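Local coordinates for protein methyltransferase 1 (Methanosarcina barkeri, PDB 2I2X) that transfers the methyl group of methanol to the cob(I)amide cofactor bound to its partner MtaC in methanogenesis, using a zinc ion, at residues A215-D219 with R253-Y258; N273-K277 with Q305-C309; L122-I126 with G264-D268; R5-M9 with V383-I389. One frame throughout, in Å; residues are numbered along the deposited sequence.

Interactions 1, 2 and 3 are buried near the middle of the chain, in and around the TIM barrel, their centres 11 to 14 Å apart, whereas interaction 4 lies about 20 Å from the chain centre, near the surface. Interactions 1 and 3 both start from the parallel sheet, on strands 213-216 and 119-126, and touch where Thr218 and Tyr258 meet the 264-268 loop. Helices 240-259 and 273-280, consecutive in the chain, join interactions 1 and 2 through Tyr258 and Val276. Along the chain, interaction 3 spans interaction 1, interaction 2 follows, and interaction 4 encloses all three, bringing the N-terminal segment against the helical part beyond the barrel. Residues of interactions 1 and 3 border the zinc site.

Interaction 1. Residues A215-D219 with R253-Y258; sequences AGDTD and RSLVAY
A buried salt-bridge network joins Asp217 and Asp219, in the loop after barrel strand 213-216, to Arg253 on helix 240-259. Bent at chi2 (-87°), the arginine chain brings its guanidinium beside the loop. Its NH2 donates to Asp217 OD1 at 3.1 Å, meeting it from above the carboxylate, whose plane stands at 90° to the guanidinium. The same OD1 accepts the backbone N of Thr218 at 2.7 Å through its anti lone pair, so two donors grip it, with a weak third bond from NH1. Asp219 OD1 instead lies over one guanidinium face, 3.1 Å from NE, a pairing of charge alone; its OD2 is taken by Ala223 N. Replacing Arg253 by an alanine is likely to leave two buried carboxylates short of their counter-charge and the loop less firmly fixed to the helix. One water bridges Asp217 O and Tyr258 OH, and a second links Asp217 N to Ser254 O. Gly216 CA sits 3.5 Å from Tyr258 OH, where a side chain would collide with the hydroxyl. The loop runs into the zinc ligand Cys220, and Thr218 lies near Cys269, which places this network beside the zinc site at the C-terminal end of a TIM-barrel strand.

Interaction 2. Residues N273-K277 with Q305-C309; sequences NIIVK and QCCDC
Charged and polar contacts centre on Lys277, which reaches from helix 273-280 to the loop that leads into strand 309-311. Its chain is extended throughout, with CG anti to the backbone N (chi1 -177°), and this delivers the ammonium group to two acceptors of the loop. NZ donates to Asp308 OD2 at 2.7 Å, a salt bridge on the syn side of the carboxylate but 30° out of its plane, the two side chains approaching from opposite directions. NZ also donates to the carbonyl Cys306 O at 2.8 Å, with a C=O...N angle of 146°. Thr18 O and Val21 O accept further hydrogen bonds from NZ, while Asp308 OD2 has a second donor in Met284 N.

Apolar packing lies one helical turn back. Ile274 CD1 rests 3.8 Å from Cys306 CB and 3.9 Å from Cys306 SG. Its CG1 comes within 3.6 Å of Gln305 NE2, the two side chains crossing at about a right angle; the amide itself is held by Leu370 O and Tyr372 N.

A methionine in place of Lys277 would probably leave Asp308 without its buried positive partner and the carbonyls of Cys306, Thr18 and Val21 without this donor. Since every touching residue is buried, the lysine's charge is probably compensated within the protein, by one carboxylate and carbonyl oxygens: Asp308 and Cys306 tie helix 273-280 to the loop, and Thr18 and Val21 tie it to the N-terminal part of the chain.

Interaction 3. Residues L122-I126 with G264-D268; sequences LRHTI and GPGKD
Arg123 and Thr125 on strand 119-126 face the loop 264-268 without pairing backbones, the nearest CA atoms, those of Thr125 and Lys267, being 8.9 Å apart. The strand belongs to the parallel sheet of the TIM barrel, and both side chains project toward the loop that carries Lys267 beside the metal site. A bend at chi3 brings the edge of the Arg123 guanidinium to the loop. There Pro265 O lies near the guanidinium plane and accepts a weak hydrogen bond from NH2; the N-H...O angle is only 129°. Glu42 of strand 40-43 forms a salt bridge with NH1 and probably balances the charge, while Ser162 OG, on the adjacent strand 160-163, is hydrogen-bonded to NH2.

Lys267 folds back at chi2 and chi3, and its end meets Thr125 tip to tip, with CE 4.1 Å from Thr125 CG2. Its NZ forms a salt bridge with Glu84, which also bonds Thr125 OG1, a hydrogen bond with the potassium ligand Glu86, and a weak one with the zinc ligand Glu164. NZ also forms a salt bridge with Asp268 OD1 at 3.2 Å, its hydrogen bond weak. The closest approach of the lysine to Thr125 is by its aliphatic chain, with CD 3.8 Å from OG1.

Interaction 4. Residues R5-M9 with V383-I389; sequences RYTSM and VKDGDNI
Backbone contacts hold Tyr6 and Thr7 against Gly386 and Val383, with no conventional hydrogen bond between the two segments. Two CA-H...O contacts, each weaker than a conventional bond, bring the backbones together. Gly386 CA approaches Tyr6 O at 3.2 Å with an angle of 157° at the hydrogen, and Thr7 CA approaches Val383 O at 3.6 Å. A side chain at Gly386 would run into Tyr6 O, so the close approach depends on its absence. The type I turn from Asp385 to Asn388 presents Gly386 and Asp387 to the N-terminal segment.

Apolar packing gathers at Val383, buried at one end of the contact. Both of its methyls lie 4.0 Å from Met9 SD, the methionine crossing at about a right angle, and CG1 faces Tyr6 CB at 4.4 Å. The bends at chi2 (-69°) and chi3 bring the methionine sulfur over the valine. The same CG1 also meets a carbonyl, Ser8 O, at 3.7 Å.

At the other end Arg5 supplies a cation and its aliphatic stem. Ile389 CG2 sits over the centre of one guanidinium face, 3.9 Å from CZ, while CB of the arginine lies 3.4 Å from Gly386 O. Glu259 of helix 240-259 forms a long, weak ion pair with Arg5 NE and accepts a hydrogen bond from Tyr6 N. Thr7 CG2 packs against the carboxylate of Asp387, 3.8 Å from OD2.

Asn388 OD1 bonds Leu391 N and so N-caps helix 389-409. The N-terminal segment packs along the loop, with its type I turn, that links helix 372-383 to helix 389-409 in the helical part of the protein.

Interaction 1. Residues A215-D219 with R253-Y258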
loop_
_atom_site.group_PDB
_atom_site.type_symbol
_atom_site.label_atom_id
_atom_site.label_comp_id
_atom_site.label_asym_id
_atom_site.label_seq_id
_atom_site.Cartn_x
_atom_site.Cartn_y
_atom_site.Cartn_z
ATOM N N ALA A 215 -0.389 -23.394 15.118
ATOM C CA ALA A 215 0.615 -22.414 14.759
ATOM C C ALA A 215 1.052 -21.462 15.891
ATOM O O ALA A 215 2.239 -21.353 16.180
ATOM C CB ALA A 215 0.200 -21.661 13.503
ATOM N N GLY A 216 0.104 -20.775 16.524
ATOM C CA GLY A 216 0.403 -19.909 17.667
ATOM C C GLY A 216 -0.510 -18.695 17.722
ATOM O O GLY A 216 -1.296 -18.467 16.802
ATOM N N ASP A 217 -0.355 -17.913 18.789
ATOM C CA ASP A 217 -1.264 -16.837 19.245
ATOM C C ASP A 217 -0.500 -15.502 19.173
ATOM O O ASP A 217 0.559 -15.427 18.556
ATOM C CB ASP A 217 -1.616 -17.132 20.716
ATOM C CG ASP A 217 -2.962 -16.578 21.146
ATOM O OD1 ASP A 217 -3.198 -15.358 21.065
ATOM O OD2 ASP A 217 -3.784 -17.380 21.629
ATOM N N THR A 218 -1.012 -14.467 19.826
ATOM C CA THR A 218 -0.405 -13.119 19.815
ATOM C C THR A 218 -1.031 -12.382 20.925
ATOM O O THR A 218 -2.269 -12.392 21.057
ATOM C CB THR A 218 -1.012 -12.197 18.727
ATOM O OG1 THR A 218 -1.020 -12.831 17.479
ATOM C CG2 THR A 218 -0.286 -10.929 18.610
ATOM N N ASP A 219 -0.214 -11.610 21.620
ATOM C CA ASP A 219 -0.781 -10.715 22.590
ATOM C C ASP A 219 -1.421 -9.444 22.055
ATOM O O ASP A 219 -1.392 -8.409 22.751
ATOM C CB ASP A 219 0.206 -10.346 23.653
ATOM C CG ASP A 219 -0.477 -10.030 24.947
ATOM O OD1 ASP A 219 -1.446 -10.761 25.295
ATOM O OD2 ASP A 219 -0.061 -9.049 25.602
ATOM N N ARG A 253 3.634 -14.727 28.286
ATOM C CA ARG A 253 2.243 -15.055 27.993
ATOM C C ARG A 253 2.123 -15.810 26.652
ATOM O O ARG A 253 1.533 -16.898 26.601
ATOM C CB ARG A 253 1.352 -13.812 28.004
ATOM C CG ARG A 253 -0.110 -14.055 27.477
ATOM C CD ARG A 253 -0.196 -13.891 25.936
ATOM N NE ARG A 253 -1.563 -13.829 25.424
ATOM C CZ ARG A 253 -1.904 -14.034 24.149
ATOM N NH1 ARG A 253 -0.979 -14.351 23.260
ATOM N NH2 ARG A 253 -3.188 -13.956 23.775
ATOM N N SER A 254 2.709 -15.255 25.582
ATOM C CA SER A 254 2.560 -15.855 24.258
ATOM C C SER A 254 3.358 -17.151 24.157
ATOM O O SER A 254 2.971 -18.063 23.435
ATOM C CB SER A 254 2.937 -14.868 23.151
ATOM O OG SER A 254 2.010 -13.776 23.117
ATOM N N LEU A 255 4.443 -17.242 24.917
ATOM C CA LEU A 255 5.224 -18.464 24.986
ATOM C C LEU A 255 4.396 -19.715 25.335
ATOM O O LEU A 255 4.744 -20.819 24.925
ATOM C CB LEU A 255 6.375 -18.283 25.973
ATOM C CG LEU A 255 7.255 -19.505 26.255
ATOM C CD1 LEU A 255 8.064 -19.902 25.045
ATOM C CD2 LEU A 255 8.185 -19.276 27.441
ATOM N N VAL A 256 3.300 -19.534 26.078
ATOM C CA VAL A 256 2.465 -20.643 26.551
ATOM C C VAL A 256 1.906 -21.523 25.421
ATOM O O VAL A 256 1.881 -22.758 25.542
ATOM C CB VAL A 256 1.298 -20.159 27.515
ATOM C CG1 VAL A 256 0.362 -21.283 27.845
ATOM C CG2 VAL A 256 1.847 -19.554 28.800
ATOM N N ALA A 257 1.462 -20.893 24.332
ATOM C CA ALA A 257 0.989 -21.618 23.157
ATOM C C ALA A 257 1.943 -22.763 22.763
ATOM O O ALA A 257 1.512 -23.893 22.476
ATOM C CB ALA A 257 0.797 -20.651 22.008
ATOM N N TYR A 258 3.239 -22.463 22.782
ATOM C CA TYR A 258 4.272 -23.404 22.333
ATOM C C TYR A 258 4.508 -24.471 23.407
ATOM O O TYR A 258 4.580 -25.675 23.114
ATOM C CB TYR A 258 5.543 -22.624 21.898
ATOM C CG TYR A 258 5.116 -21.548 20.909
ATOM C CD1 TYR A 258 4.800 -21.871 19.570
ATOM C CD2 TYR A 258 4.873 -20.250 21.345
ATOM C CE1 TYR A 258 4.309 -20.903 18.694
ATOM C CE2 TYR A 258 4.387 -19.298 20.492
ATOM C CZ TYR A 258 4.111 -19.617 19.169
ATOM O OH TYR A 258 3.630 -18.614 18.346
HETATM O O HOH W 1 3.175 -15.842 19.003
HETATM O O HOH W 2 1.627 -17.364 20.789
#

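Interaction 2. Residues N273-K277 with Q305-C309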
loop_
_atom_site.group_PDB
_atom_site.type_symbol
_atom_site.label_atom_id
_atom_site.label_comp_id
_atom_site.label_asym_id
_atom_site.label_seq_id
_atom_site.Cartn_x
_atom_site.Cartn_y
_atom_site.Cartn_z
ATOM N N ASN A 273 7.192 -12.039 19.336
ATOM C CA ASN A 273 7.665 -13.304 18.744
ATOM C C ASN A 273 9.184 -13.397 18.663
ATOM O O ASN A 273 9.752 -14.512 18.660
ATOM C CB ASN A 273 7.062 -13.559 17.362
ATOM C CG ASN A 273 5.585 -13.908 17.414
ATOM O OD1 ASN A 273 5.028 -14.207 18.480
ATOM N ND2 ASN A 273 4.924 -13.832 16.254
ATOM N N ILE A 274 9.856 -12.249 18.605
ATOM C CA ILE A 274 11.318 -12.307 18.565
ATOM C C ILE A 274 11.858 -12.947 19.882
ATOM O O ILE A 274 12.743 -13.830 19.867
ATOM C CB ILE A 274 11.968 -10.935 18.226
ATOM C CG1 ILE A 274 13.496 -11.023 18.234
ATOM C CG2 ILE A 274 11.492 -9.829 19.206
ATOM C CD1 ILE A 274 14.099 -11.887 17.190
ATOM N N ILE A 275 11.318 -12.506 21.015
ATOM C CA ILE A 275 11.659 -13.148 22.281
ATOM C C ILE A 275 11.282 -14.631 22.236
ATOM O O ILE A 275 12.064 -15.456 22.633
ATOM C CB ILE A 275 10.993 -12.438 23.457
ATOM C CG1 ILE A 275 11.476 -10.995 23.531
ATOM C CG2 ILE A 275 11.333 -13.132 24.750
ATOM C CD1 ILE A 275 10.529 -10.074 24.236
ATOM N N VAL A 276 10.108 -14.958 21.710
ATOM C CA VAL A 276 9.601 -16.330 21.705
ATOM C C VAL A 276 10.460 -17.276 20.871
ATOM O O VAL A 276 10.698 -18.435 21.264
ATOM C CB VAL A 276 8.102 -16.372 21.253
ATOM C CG1 VAL A 276 7.614 -17.794 21.078
ATOM C CG2 VAL A 276 7.207 -15.642 22.264
ATOM N N LYS A 277 10.945 -16.757 19.734
ATOM C CA LYS A 277 11.836 -17.479 18.842
ATOM C C LYS A 277 13.127 -17.797 19.544
ATOM O O LYS A 277 13.593 -18.935 19.464
ATOM C CB LYS A 277 12.126 -16.692 17.559
ATOM C CG LYS A 277 12.993 -17.479 16.577
ATOM C CD LYS A 277 12.995 -16.892 15.197
ATOM C CE LYS A 277 13.801 -17.736 14.187
ATOM N NZ LYS A 277 13.702 -17.103 12.848
ATOM N N GLN A 305 14.530 -8.761 11.310
ATOM C CA GLN A 305 15.865 -9.217 11.679
ATOM C C GLN A 305 15.945 -10.746 11.781
ATOM O O GLN A 305 16.968 -11.337 11.459
ATOM C CB GLN A 305 16.271 -8.559 13.004
ATOM C CG GLN A 305 15.448 -9.073 14.207
ATOM C CD GLN A 305 15.525 -8.201 15.446
ATOM O OE1 GLN A 305 16.520 -7.533 15.715
ATOM N NE2 GLN A 305 14.463 -8.237 16.234
ATOM N N CYS A 306 14.866 -11.363 12.270
ATOM C CA CYS A 306 14.796 -12.798 12.416
ATOM C C CYS A 306 13.435 -13.367 12.055
ATOM O O CYS A 306 13.086 -14.433 12.538
ATOM C CB CYS A 306 15.151 -13.223 13.835
ATOM S SG CYS A 306 16.784 -12.698 14.415
ATOM N N CYS A 307 12.660 -12.698 11.215
ATOM C CA CYS A 307 11.362 -13.237 10.858
ATOM C C CYS A 307 11.500 -14.496 10.008
ATOM O O CYS A 307 12.508 -14.698 9.376
ATOM C CB CYS A 307 10.531 -12.204 10.105
ATOM S SG CYS A 307 11.197 -11.788 8.467
ATOM N N ASP A 308 10.465 -15.329 9.993
ATOM C CA ASP A 308 10.395 -16.446 9.071
ATOM C C ASP A 308 9.344 -16.164 8.016
ATOM O O ASP A 308 9.532 -16.500 6.831
ATOM C CB ASP A 308 10.127 -17.753 9.811
ATOM C CG ASP A 308 11.238 -18.074 10.824
ATOM O OD1 ASP A 308 12.229 -18.752 10.433
ATOM O OD2 ASP A 308 11.140 -17.618 11.997
ATOM N N CYS A 309 8.244 -15.537 8.434
ATOM C CA CYS A 309 7.230 -15.050 7.488
ATOM C C CYS A 309 7.021 -13.564 7.707
ATOM O O CYS A 309 7.306 -13.047 8.787
ATOM C CB CYS A 309 5.932 -15.854 7.596
ATOM S SG CYS A 309 6.269 -17.649 7.681
#

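Interaction 3. Residues L122-I126 with G264-D268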
loop_
_atom_site.group_PDB
_atom_site.type_symbol
_atom_site.label_atom_id
_atom_site.label_comp_id
_atom_site.label_asym_id
_atom_site.label_seq_id
_atom_site.Cartn_x
_atom_site.Cartn_y
_atom_site.Cartn_z
ATOM N N LEU A 122 -2.248 -22.210 3.739
ATOM C CA LEU A 122 -3.346 -21.378 4.141
ATOM C C LEU A 122 -3.475 -21.310 5.678
ATOM O O LEU A 122 -3.544 -22.314 6.359
ATOM C CB LEU A 122 -4.632 -21.882 3.481
ATOM C CG LEU A 122 -5.923 -21.176 3.907
ATOM C CD1 LEU A 122 -5.892 -19.712 3.502
ATOM C CD2 LEU A 122 -7.156 -21.890 3.375
ATOM N N ARG A 123 -3.506 -20.111 6.214
ATOM C CA ARG A 123 -3.662 -19.943 7.626
ATOM C C ARG A 123 -5.015 -19.339 7.873
ATOM O O ARG A 123 -5.368 -18.331 7.241
ATOM C CB ARG A 123 -2.611 -19.006 8.136
ATOM C CG ARG A 123 -2.773 -18.614 9.582
ATOM C CD ARG A 123 -1.680 -17.616 9.844
ATOM N NE ARG A 123 -1.085 -17.819 11.123
ATOM C CZ ARG A 123 0.205 -17.722 11.383
ATOM N NH1 ARG A 123 1.092 -17.413 10.451
ATOM N NH2 ARG A 123 0.598 -17.943 12.622
ATOM N N HIS A 124 -5.765 -19.970 8.778
ATOM C CA HIS A 124 -7.015 -19.448 9.256
ATOM C C HIS A 124 -6.832 -19.089 10.701
ATOM O O HIS A 124 -6.325 -19.888 11.485
ATOM C CB HIS A 124 -8.126 -20.490 9.122
ATOM C CG HIS A 124 -9.033 -20.249 7.959
ATOM N ND1 HIS A 124 -8.563 -19.918 6.700
ATOM C CD2 HIS A 124 -10.380 -20.260 7.866
ATOM C CE1 HIS A 124 -9.587 -19.759 5.881
ATOM N NE2 HIS A 124 -10.699 -19.941 6.568
ATOM N N THR A 125 -7.244 -17.875 11.035
ATOM C CA THR A 125 -7.207 -17.344 12.382
ATOM C C THR A 125 -8.658 -17.191 12.866
ATOM O O THR A 125 -9.376 -16.247 12.472
ATOM C CB THR A 125 -6.494 -15.980 12.382
ATOM O OG1 THR A 125 -5.163 -16.162 11.919
ATOM C CG2 THR A 125 -6.478 -15.323 13.792
ATOM N N ILE A 126 -9.083 -18.139 13.715
ATOM C CA ILE A 126 -10.421 -18.172 14.266
ATOM C C ILE A 126 -10.583 -16.908 15.104
ATOM O O ILE A 126 -9.612 -16.396 15.665
ATOM C CB ILE A 126 -10.599 -19.489 15.081
ATOM C CG1 ILE A 126 -10.869 -20.680 14.143
ATOM C CG2 ILE A 126 -11.772 -19.424 16.115
ATOM C CD1 ILE A 126 -9.915 -20.840 12.969
ATOM N N GLY A 264 4.558 -23.239 15.830
ATOM C CA GLY A 264 4.803 -22.068 14.999
ATOM C C GLY A 264 4.328 -22.303 13.571
ATOM O O GLY A 264 3.964 -23.418 13.212
ATOM N N PRO A 265 4.380 -21.270 12.720
ATOM C CA PRO A 265 4.841 -19.909 12.967
ATOM C C PRO A 265 3.838 -19.085 13.747
ATOM O O PRO A 265 2.653 -19.149 13.467
ATOM C CB PRO A 265 5.003 -19.337 11.557
ATOM C CG PRO A 265 4.044 -20.150 10.695
ATOM C CD PRO A 265 3.995 -21.510 11.316
ATOM N N GLY A 266 4.307 -18.316 14.728
ATOM C CA GLY A 266 3.432 -17.427 15.474
ATOM C C GLY A 266 2.820 -16.349 14.607
ATOM O O GLY A 266 3.361 -15.984 13.571
ATOM N N LYS A 267 1.690 -15.829 15.045
ATOM C CA LYS A 267 1.016 -14.712 14.392
ATOM C C LYS A 267 1.836 -13.471 14.223
ATOM O O LYS A 267 2.532 -13.044 15.123
ATOM C CB LYS A 267 -0.235 -14.323 15.175
ATOM C CG LYS A 267 -1.426 -15.208 14.857
ATOM C CD LYS A 267 -2.137 -14.667 13.657
ATOM C CE LYS A 267 -2.862 -13.393 14.014
ATOM N NZ LYS A 267 -3.264 -12.716 12.769
ATOM N N ASP A 268 1.654 -12.871 13.050
ATOM C CA ASP A 268 2.331 -11.658 12.605
ATOM C C ASP A 268 2.330 -10.503 13.599
ATOM O O ASP A 268 3.355 -9.858 13.808
ATOM C CB ASP A 268 1.731 -11.211 11.265
ATOM C CG ASP A 268 0.225 -11.040 11.320
ATOM O OD1 ASP A 268 -0.382 -11.267 12.397
ATOM O OD2 ASP A 268 -0.363 -10.658 10.291
#

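Interaction 4. Residues R5-M9 with V383-I389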
loop_
_atom_site.group_PDB
_atom_site.type_symbol
_atom_site.label_atom_id
_atom_site.label_comp_id
_atom_site.label_asym_id
_atom_site.label_seq_id
_atom_site.Cartn_x
_atom_site.Cartn_y
_atom_site.Cartn_z
ATOM N N ARG A 5 6.996 -26.614 30.326
ATOM C CA ARG A 5 7.557 -25.260 30.385
ATOM C C ARG A 5 9.019 -25.132 29.970
ATOM O O ARG A 5 9.784 -26.057 30.151
ATOM C CB ARG A 5 7.283 -24.635 31.749
ATOM C CG ARG A 5 5.910 -25.030 32.246
ATOM C CD ARG A 5 5.150 -23.903 32.874
ATOM N NE ARG A 5 4.264 -23.308 31.900
ATOM C CZ ARG A 5 2.952 -23.127 32.038
ATOM N NH1 ARG A 5 2.298 -23.485 33.141
ATOM N NH2 ARG A 5 2.290 -22.552 31.040
ATOM N N TYR A 6 9.389 -23.986 29.399
ATOM C CA TYR A 6 10.757 -23.767 28.931
ATOM C C TYR A 6 11.647 -23.310 30.058
ATOM O O TYR A 6 11.324 -22.366 30.758
ATOM C CB TYR A 6 10.813 -22.753 27.763
ATOM C CG TYR A 6 10.464 -23.372 26.444
ATOM C CD1 TYR A 6 11.451 -23.861 25.591
ATOM C CD2 TYR A 6 9.129 -23.503 26.051
ATOM C CE1 TYR A 6 11.109 -24.471 24.370
ATOM C CE2 TYR A 6 8.777 -24.099 24.837
ATOM C CZ TYR A 6 9.777 -24.586 24.015
ATOM O OH TYR A 6 9.423 -25.169 22.840
ATOM N N THR A 7 12.781 -23.980 30.223
ATOM C CA THR A 7 13.740 -23.623 31.283
ATOM C C THR A 7 15.121 -23.503 30.693
ATOM O O THR A 7 16.114 -23.383 31.415
ATOM C CB THR A 7 13.696 -24.610 32.516
ATOM O OG1 THR A 7 13.713 -25.965 32.055
ATOM C CG2 THR A 7 12.393 -24.410 33.325
ATOM N N SER A 8 15.190 -23.529 29.361
ATOM C CA SER A 8 16.448 -23.247 28.672
ATOM C C SER A 8 16.157 -22.607 27.325
ATOM O O SER A 8 15.001 -22.593 26.908
ATOM C CB SER A 8 17.323 -24.501 28.549
ATOM O OG SER A 8 16.571 -25.551 28.004
ATOM N N MET A 9 17.193 -22.039 26.698
ATOM C CA MET A 9 17.110 -21.363 25.401
ATOM C C MET A 9 17.483 -22.324 24.262
ATOM O O MET A 9 18.485 -23.016 24.340
ATOM C CB MET A 9 18.112 -20.193 25.348
ATOM C CG MET A 9 18.090 -19.163 26.473
ATOM S SD MET A 9 16.615 -18.190 26.396
ATOM C CE MET A 9 16.823 -17.240 24.876
ATOM N N VAL A 383 13.488 -17.833 31.161
ATOM C CA VAL A 383 13.672 -19.265 31.327
ATOM C C VAL A 383 14.282 -19.572 32.692
ATOM O O VAL A 383 14.060 -20.655 33.248
ATOM C CB VAL A 383 14.497 -19.913 30.165
ATOM C CG1 VAL A 383 13.797 -19.706 28.837
ATOM C CG2 VAL A 383 15.925 -19.371 30.120
ATOM N N LYS A 384 15.013 -18.606 33.251
ATOM C CA LYS A 384 15.632 -18.800 34.569
ATOM C C LYS A 384 14.602 -19.068 35.687
ATOM O O LYS A 384 14.986 -19.538 36.746
ATOM C CB LYS A 384 16.652 -17.688 34.925
ATOM C CG LYS A 384 16.054 -16.332 35.288
ATOM C CD LYS A 384 17.109 -15.297 35.642
ATOM C CE LYS A 384 16.455 -14.201 36.459
ATOM N NZ LYS A 384 16.767 -12.802 36.041
ATOM N N ASP A 385 13.314 -18.805 35.425
ATOM C CA ASP A 385 12.193 -19.166 36.325
ATOM C C ASP A 385 11.009 -19.741 35.529
ATOM O O ASP A 385 9.845 -19.570 35.881
ATOM C CB ASP A 385 11.769 -17.978 37.220
ATOM C CG ASP A 385 12.784 -17.694 38.354
ATOM O OD1 ASP A 385 13.388 -16.602 38.361
ATOM O OD2 ASP A 385 12.997 -18.557 39.247
ATOM N N GLY A 386 11.332 -20.460 34.459
ATOM C CA GLY A 386 10.346 -20.919 33.487
ATOM C C GLY A 386 9.151 -21.698 33.982
ATOM O O GLY A 386 8.113 -21.749 33.292
ATOM N N ASP A 387 9.266 -22.320 35.160
ATOM C CA ASP A 387 8.143 -23.115 35.703
ATOM C C ASP A 387 7.085 -22.247 36.330
ATOM O O ASP A 387 5.959 -22.664 36.459
ATOM C CB ASP A 387 8.620 -24.167 36.702
ATOM C CG ASP A 387 9.488 -25.227 36.053
ATOM O OD1 ASP A 387 9.043 -25.844 35.054
ATOM O OD2 ASP A 387 10.624 -25.455 36.551
ATOM N N ASN A 388 7.463 -21.026 36.667
ATOM C CA ASN A 388 6.660 -20.075 37.389
ATOM C C ASN A 388 6.158 -18.945 36.456
ATOM O O ASN A 388 6.941 -18.061 36.034
ATOM C CB ASN A 388 7.565 -19.506 38.479
ATOM C CG ASN A 388 6.813 -18.696 39.518
ATOM O OD1 ASN A 388 6.060 -17.774 39.182
ATOM N ND2 ASN A 388 7.038 -19.016 40.800
ATOM N N ILE A 389 4.861 -18.948 36.152
ATOM C CA ILE A 389 4.321 -18.004 35.163
ATOM C C ILE A 389 4.285 -16.552 35.619
ATOM O O ILE A 389 4.390 -15.634 34.785
ATOM C CB ILE A 389 2.923 -18.418 34.626
ATOM C CG1 ILE A 389 1.892 -18.569 35.767
ATOM C CG2 ILE A 389 3.036 -19.696 33.789
ATOM C CD1 ILE A 389 0.451 -18.763 35.281
#